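Local coordinates for protein putative glutathionylspermidine synthase (Methylobacillus flagellatus, PDB 3N6X) that is a putative glutathionylspermidine synthase of the circularly permuted ATP-grasp type 2 family and probably acts as an ATP-dependent ligase, at residues A[199-202]-A[203-206]; A[225-229]-A[230-234]. One frame throughout, in Å; residues are numbered along the deposited sequence.

Interaction 1. Residues A[199-202]-A[203-206]; sequences YPQV and LLNN
Leu-203 meets Tyr-199 one helical turn back, through both backbone and side chain. Leu-203 N donates to Tyr-199 O at 2.8 Å. The two side chains run alongside each other in the same direction, and the branch methyl CD2 of the leucine lies obliquely against the ring, 4.1 Å from Tyr-199 CE1. Both side chains leave the backbone with CG anti to N (chi1 173° for Tyr-199, 171° for Leu-203), which sends both off the same flank of the helix, where Ile-144 of strand 144-151 touches both. Leu-204 N bonds Pro-200 O at 2.9 Å, the next in the i-to-i+4 series of this alpha-helix, residues 199-209. Leu-204 CD2 also sits 3.8 Å from Gln-201 OE1, beside a chain bent at chi2 (-57°) whose NE2 donates to Met-242 O, at the end of helix 232-242. Asn-205 N continues the series to Gln-201 O at 3.0 Å, while its side-chain ND2 donates to a water that in turn bonds Val-202 O weakly. That same carbonyl accepts Asn-206 N at 3.0 Å, and Leu-434 of strand 423-435 touches the side chains of both Val-202 and Asn-206.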
ATOM      1  N   TYR A 199      -5.872 -12.740   7.398  1.00 29.70           N
ATOM      2  CA  TYR A 199      -6.186 -11.525   6.632  1.00 29.67           C
ATOM      3  C   TYR A 199      -7.355 -11.731   5.652  1.00 32.67           C
ATOM      4  O   TYR A 199      -8.338 -11.022   5.773  1.00 33.48           O
ATOM      5  CB  TYR A 199      -4.922 -10.955   5.915  1.00 31.74           C
ATOM      6  CG  TYR A 199      -5.228  -9.802   4.975  1.00 34.47           C
ATOM      7  CD1 TYR A 199      -5.699 -10.035   3.679  1.00 36.31           C
ATOM      8  CD2 TYR A 199      -5.074  -8.479   5.384  1.00 34.65           C
ATOM      9  CE1 TYR A 199      -6.042  -8.985   2.836  1.00 36.85           C
ATOM     10  CE2 TYR A 199      -5.385  -7.418   4.535  1.00 34.95           C
ATOM     11  CZ  TYR A 199      -5.887  -7.675   3.267  1.00 41.95           C
ATOM     12  OH  TYR A 199      -6.193  -6.641   2.420  1.00 38.51           O
ATOM     13  N   PRO A 200      -7.322 -12.755   4.734  1.00 28.82           N
ATOM     14  CA  PRO A 200      -8.445 -12.933   3.788  1.00 28.08           C
ATOM     15  C   PRO A 200      -9.820 -13.106   4.427  1.00 31.83           C
ATOM     16  O   PRO A 200     -10.810 -12.599   3.891  1.00 31.44           O
ATOM     17  CB  PRO A 200      -8.030 -14.172   2.997  1.00 29.14           C
ATOM     18  CG  PRO A 200      -6.562 -14.148   3.039  1.00 32.69           C
ATOM     19  CD  PRO A 200      -6.223 -13.688   4.417  1.00 28.91           C
ATOM     20  N   GLN A 201      -9.885 -13.774   5.591  1.00 28.83           N
ATOM     21  CA  GLN A 201     -11.149 -13.980   6.287  1.00 28.65           C
ATOM     22  C   GLN A 201     -11.598 -12.731   7.034  1.00 31.39           C
ATOM     23  O   GLN A 201     -12.800 -12.472   7.117  1.00 31.02           O
ATOM     24  CB  GLN A 201     -11.094 -15.221   7.199  1.00 29.60           C
ATOM     25  CG  GLN A 201     -11.118 -16.543   6.421  1.00 24.99           C
ATOM     26  CD  GLN A 201     -12.323 -16.688   5.517  1.00 35.26           C
ATOM     27  OE1 GLN A 201     -13.476 -16.490   5.919  1.00 33.12           O
ATOM     28  NE2 GLN A 201     -12.084 -17.072   4.287  1.00 26.10           N
ATOM     29  N   VAL A 202     -10.638 -11.920   7.525  1.00 27.76           N
ATOM     30  CA  VAL A 202     -10.945 -10.611   8.131  1.00 27.44           C
ATOM     31  C   VAL A 202     -11.502  -9.697   7.010  1.00 30.81           C
ATOM     32  O   VAL A 202     -12.530  -9.059   7.194  1.00 30.92           O
ATOM     33  CB  VAL A 202      -9.701  -9.969   8.830  1.00 30.05           C
ATOM     34  CG1 VAL A 202      -9.992  -8.519   9.264  1.00 29.00           C
ATOM     35  CG2 VAL A 202      -9.238 -10.813  10.023  1.00 29.21           C
ATOM     36  N   LEU A 203     -10.862  -9.710   5.831  1.00 26.68           N
ATOM     37  CA  LEU A 203     -11.332  -8.913   4.693  1.00 27.26           C
ATOM     38  C   LEU A 203     -12.733  -9.356   4.213  1.00 30.86           C
ATOM     39  O   LEU A 203     -13.601  -8.511   4.014  1.00 30.99           O
ATOM     40  CB  LEU A 203     -10.305  -8.943   3.531  1.00 27.39           C
ATOM     41  CG  LEU A 203     -10.769  -8.314   2.192  1.00 31.38           C
ATOM     42  CD1 LEU A 203     -11.121  -6.838   2.369  1.00 29.10           C
ATOM     43  CD2 LEU A 203      -9.703  -8.497   1.103  1.00 33.99           C
ATOM     44  N   LEU A 204     -12.961 -10.676   4.070  1.00 27.38           N
ATOM     45  CA  LEU A 204     -14.275 -11.180   3.664  1.00 26.71           C
ATOM     46  C   LEU A 204     -15.361 -10.737   4.653  1.00 32.80           C
ATOM     47  O   LEU A 204     -16.424 -10.292   4.236  1.00 33.69           O
ATOM     48  CB  LEU A 204     -14.257 -12.718   3.520  1.00 26.26           C
ATOM     49  CG  LEU A 204     -15.621 -13.387   3.219  1.00 29.75           C
ATOM     50  CD1 LEU A 204     -16.257 -12.826   1.933  1.00 29.55           C
ATOM     51  CD2 LEU A 204     -15.485 -14.871   3.136  1.00 30.01           C
ATOM     52  N   ASN A 205     -15.078 -10.818   5.952  1.00 30.21           N
ATOM     53  CA  ASN A 205     -16.031 -10.404   6.983  1.00 30.63           C
ATOM     54  C   ASN A 205     -16.356  -8.903   6.893  1.00 33.94           C
ATOM     55  O   ASN A 205     -17.521  -8.521   7.020  1.00 34.77           O
ATOM     56  CB  ASN A 205     -15.509 -10.764   8.354  1.00 32.90           C
ATOM     57  CG  ASN A 205     -16.531 -10.598   9.422  1.00 52.79           C
ATOM     58  OD1 ASN A 205     -17.573 -11.265   9.419  1.00 43.93           O
ATOM     59  ND2 ASN A 205     -16.285  -9.655  10.327  1.00 44.36           N
ATOM     60  N   ASN A 206     -15.341  -8.068   6.615  1.00 29.58           N
ATOM     61  CA  ASN A 206     -15.527  -6.633   6.414  1.00 29.05           C
ATOM     62  C   ASN A 206     -16.348  -6.329   5.155  1.00 33.87           C
ATOM     63  O   ASN A 206     -17.118  -5.362   5.157  1.00 34.90           O
ATOM     64  CB  ASN A 206     -14.175  -5.912   6.348  1.00 27.09           C
ATOM     65  CG  ASN A 206     -13.527  -5.641   7.695  1.00 40.00           C
ATOM     66  OD1 ASN A 206     -12.396  -5.182   7.775  1.00 40.18           O
ATOM     67  ND2 ASN A 206     -14.205  -5.955   8.774  1.00 29.87           N
TER
HETATM   68  O   HOH W   1     -13.761  -8.460  10.238  1.00 50.84           O

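Interaction 2. Residues A[225-229]-A[230-234]; sequences PGAYN and SAYFE
Gly-226 and Ala-227 lie against one face of the Tyr-232 ring, backbone to aromatic. Gly-226 O approaches Tyr-232 CD1 to 3.2 Å, and its carbonyl carbon lies over the same face of the ring. Gly-226 has a positive phi, a backbone shape in which a CB would collide with the carbonyl oxygen of Pro-225. At Ala-227 the chain passes across the ring: its N stands over the centre, and CA makes a CH-pi contact, 3.6 Å from the centroid of the Tyr-232 ring and 21° off the normal. The methyl CB adds an apolar touch, 3.9 Å from Tyr-232 CE2. Replacing Tyr-232 with an alanine would probably strip the Gly-226 to Ala-227 backbone of its aromatic cover and open a gap beside the helix start. This is the loop that carries the chain from strand 220-223 into helix 232-242, and it enters the helix through a type I beta turn from Asn-229 to Tyr-232, with Ala-231 as N-cap. Asn-229 grips that turn twice. Its backbone O accepts Tyr-232 N at 3.0 Å, closing the turn. Its side chain, CG anti to N (chi1 -175°) and therefore beside its own carbonyl carbon, swings forward over the turn, and OD1 accepts Ala-231 N at 3.1 Å, an Asx turn laid over the beta turn. This second bond is more bent, with an N-H...O angle of 143°, and its donor stands well above the amide plane.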
ATOM      1  N   PRO A 225      -9.811  -7.718 -13.859  1.00 35.79           N
ATOM      2  CA  PRO A 225      -9.705  -7.429 -15.300  1.00 36.54           C
ATOM      3  C   PRO A 225      -9.353  -8.689 -16.103  1.00 44.73           C
ATOM      4  O   PRO A 225      -9.721  -8.797 -17.266  1.00 46.23           O
ATOM      5  CB  PRO A 225      -8.605  -6.374 -15.380  1.00 38.08           C
ATOM      6  CG  PRO A 225      -7.813  -6.540 -14.150  1.00 42.33           C
ATOM      7  CD  PRO A 225      -8.688  -7.133 -13.096  1.00 37.24           C
ATOM      8  N   GLY A 226      -8.709  -9.656 -15.449  1.00 43.34           N
ATOM      9  CA  GLY A 226      -8.330 -10.923 -16.064  1.00 44.47           C
ATOM     10  C   GLY A 226      -6.835 -11.184 -16.051  1.00 54.23           C
ATOM     11  O   GLY A 226      -6.060 -10.383 -15.501  1.00 53.54           O
ATOM     12  N   ALA A 227      -6.414 -12.316 -16.690  1.00 54.69           N
ATOM     13  CA  ALA A 227      -5.021 -12.803 -16.739  1.00 55.46           C
ATOM     14  C   ALA A 227      -3.977 -11.820 -17.269  1.00 61.03           C
ATOM     15  O   ALA A 227      -2.837 -11.836 -16.793  1.00 60.19           O
ATOM     16  CB  ALA A 227      -4.946 -14.111 -17.495  1.00 56.25           C
ATOM     17  N   TYR A 228      -4.349 -10.957 -18.231  1.00 59.77           N
ATOM     18  CA  TYR A 228      -3.397  -9.978 -18.768  1.00 60.74           C
ATOM     19  C   TYR A 228      -3.265  -8.728 -17.894  1.00 66.58           C
ATOM     20  O   TYR A 228      -3.198  -7.601 -18.397  1.00 67.09           O
ATOM     21  CB  TYR A 228      -3.685  -9.648 -20.231  1.00 62.29           C
ATOM     22  CG  TYR A 228      -2.880 -10.502 -21.187  1.00 65.06           C
ATOM     23  CD1 TYR A 228      -1.545 -10.209 -21.459  1.00 67.13           C
ATOM     24  CD2 TYR A 228      -3.427 -11.649 -21.762  1.00 65.78           C
ATOM     25  CE1 TYR A 228      -0.788 -11.010 -22.311  1.00 68.00           C
ATOM     26  CE2 TYR A 228      -2.686 -12.447 -22.629  1.00 66.70           C
ATOM     27  CZ  TYR A 228      -1.362 -12.127 -22.897  1.00 75.40           C
ATOM     28  OH  TYR A 228      -0.616 -12.910 -23.738  1.00 77.91           O
ATOM     29  N   ASN A 229      -3.198  -8.948 -16.575  1.00 63.20           N
ATOM     30  CA  ASN A 229      -3.007  -7.927 -15.556  1.00 62.40           C
ATOM     31  C   ASN A 229      -1.896  -8.419 -14.612  1.00 64.64           C
ATOM     32  O   ASN A 229      -1.885  -9.602 -14.221  1.00 62.50           O
ATOM     33  CB  ASN A 229      -4.309  -7.677 -14.788  1.00 62.61           C
ATOM     34  CG  ASN A 229      -4.210  -6.553 -13.797  1.00 84.92           C
ATOM     35  OD1 ASN A 229      -3.826  -6.744 -12.640  1.00 77.42           O
ATOM     36  ND2 ASN A 229      -4.531  -5.346 -14.237  1.00 79.56           N
ATOM     37  N   SER A 230      -0.928  -7.524 -14.296  1.00 61.19           N
ATOM     38  CA  SER A 230       0.245  -7.840 -13.462  1.00 60.69           C
ATOM     39  C   SER A 230      -0.123  -8.419 -12.078  1.00 63.47           C
ATOM     40  O   SER A 230       0.582  -9.308 -11.583  1.00 63.81           O
ATOM     41  CB  SER A 230       1.147  -6.613 -13.311  1.00 64.00           C
ATOM     42  OG  SER A 230       0.456  -5.512 -12.737  1.00 71.89           O
ATOM     43  N   ALA A 231      -1.239  -7.936 -11.474  1.00 57.11           N
ATOM     44  CA  ALA A 231      -1.676  -8.394 -10.151  1.00 55.79           C
ATOM     45  C   ALA A 231      -2.729  -9.517 -10.217  1.00 56.78           C
ATOM     46  O   ALA A 231      -3.308  -9.861  -9.185  1.00 55.97           O
ATOM     47  CB  ALA A 231      -2.209  -7.209  -9.330  1.00 56.31           C
ATOM     48  N   TYR A 232      -2.965 -10.108 -11.424  1.00 51.84           N
ATOM     49  CA  TYR A 232      -3.979 -11.157 -11.580  1.00 49.84           C
ATOM     50  C   TYR A 232      -3.798 -12.298 -10.615  1.00 49.26           C
ATOM     51  O   TYR A 232      -4.784 -12.711  -9.997  1.00 50.22           O
ATOM     52  CB  TYR A 232      -4.088 -11.661 -13.016  1.00 51.52           C
ATOM     53  CG  TYR A 232      -5.161 -12.721 -13.202  1.00 53.67           C
ATOM     54  CD1 TYR A 232      -6.509 -12.418 -13.022  1.00 55.23           C
ATOM     55  CD2 TYR A 232      -4.828 -14.027 -13.548  1.00 54.66           C
ATOM     56  CE1 TYR A 232      -7.501 -13.372 -13.237  1.00 55.79           C
ATOM     57  CE2 TYR A 232      -5.812 -14.992 -13.763  1.00 55.85           C
ATOM     58  CZ  TYR A 232      -7.148 -14.664 -13.598  1.00 61.24           C
ATOM     59  OH  TYR A 232      -8.120 -15.614 -13.816  1.00 56.06           O
ATOM     60  N   PHE A 233      -2.544 -12.808 -10.456  1.00 41.96           N
ATOM     61  CA  PHE A 233      -2.314 -13.898  -9.513  0.50 40.90           C
ATOM     62  C   PHE A 233      -2.797 -13.526  -8.112  1.00 43.03           C
ATOM     63  O   PHE A 233      -3.450 -14.348  -7.473  1.00 42.84           O
ATOM     64  CB  PHE A 233      -0.844 -14.373  -9.492  0.50 42.64           C
ATOM     65  CG  PHE A 233      -0.583 -15.389  -8.396  0.50 43.93           C
ATOM     66  CD1 PHE A 233      -1.065 -16.691  -8.502  0.50 46.31           C
ATOM     67  CD2 PHE A 233       0.035 -15.010  -7.207  0.50 46.23           C
ATOM     68  CE1 PHE A 233      -0.894 -17.605  -7.460  0.50 46.86           C
ATOM     69  CE2 PHE A 233       0.207 -15.928  -6.167  0.50 48.89           C
ATOM     70  CZ  PHE A 233      -0.260 -17.217  -6.300  0.50 46.32           C
ATOM     71  N   GLU A 234      -2.542 -12.274  -7.656  1.00 36.94           N
ATOM     72  CA  GLU A 234      -3.023 -11.821  -6.354  1.00 35.72           C
ATOM     73  C   GLU A 234      -4.556 -11.878  -6.289  1.00 38.44           C
ATOM     74  O   GLU A 234      -5.094 -12.321  -5.277  1.00 39.19           O
ATOM     75  CB  GLU A 234      -2.503 -10.404  -6.005  1.00 36.42           C
ATOM     76  CG  GLU A 234      -2.821 -10.021  -4.565  1.00 42.49           C
ATOM     77  CD  GLU A 234      -2.277  -8.701  -4.058  1.00 55.78           C
ATOM     78  OE1 GLU A 234      -1.067  -8.644  -3.734  1.00 46.47           O
ATOM     79  OE2 GLU A 234      -3.095  -7.786  -3.815  1.00 42.47           O
TER

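In the fold
Interaction 1 precedes interaction 2 along the chain; their centres lie about 21 Å apart and their nearest atoms about 7 Å, so they make no direct contact. Strand 220-223 lies between them in sequence, in a mixed sheet with strands 245-247 and 268-275. What joins the two is helix 232-242: residues 225-234 form its entry, whereas Ile-238, Gln-241 and Met-242 farther along it pack on Tyr-199 and Pro-200 of helix 199-209. Helix 170-183 is a second bridge, since Met-173 and Leu-174 reach helix 199-209 while Ser-171 bonds Glu-234. Both lie within the circularly permuted ATP-grasp type 2 range, interaction 2 at the start of helix 232-242 and interaction 1 against its far end.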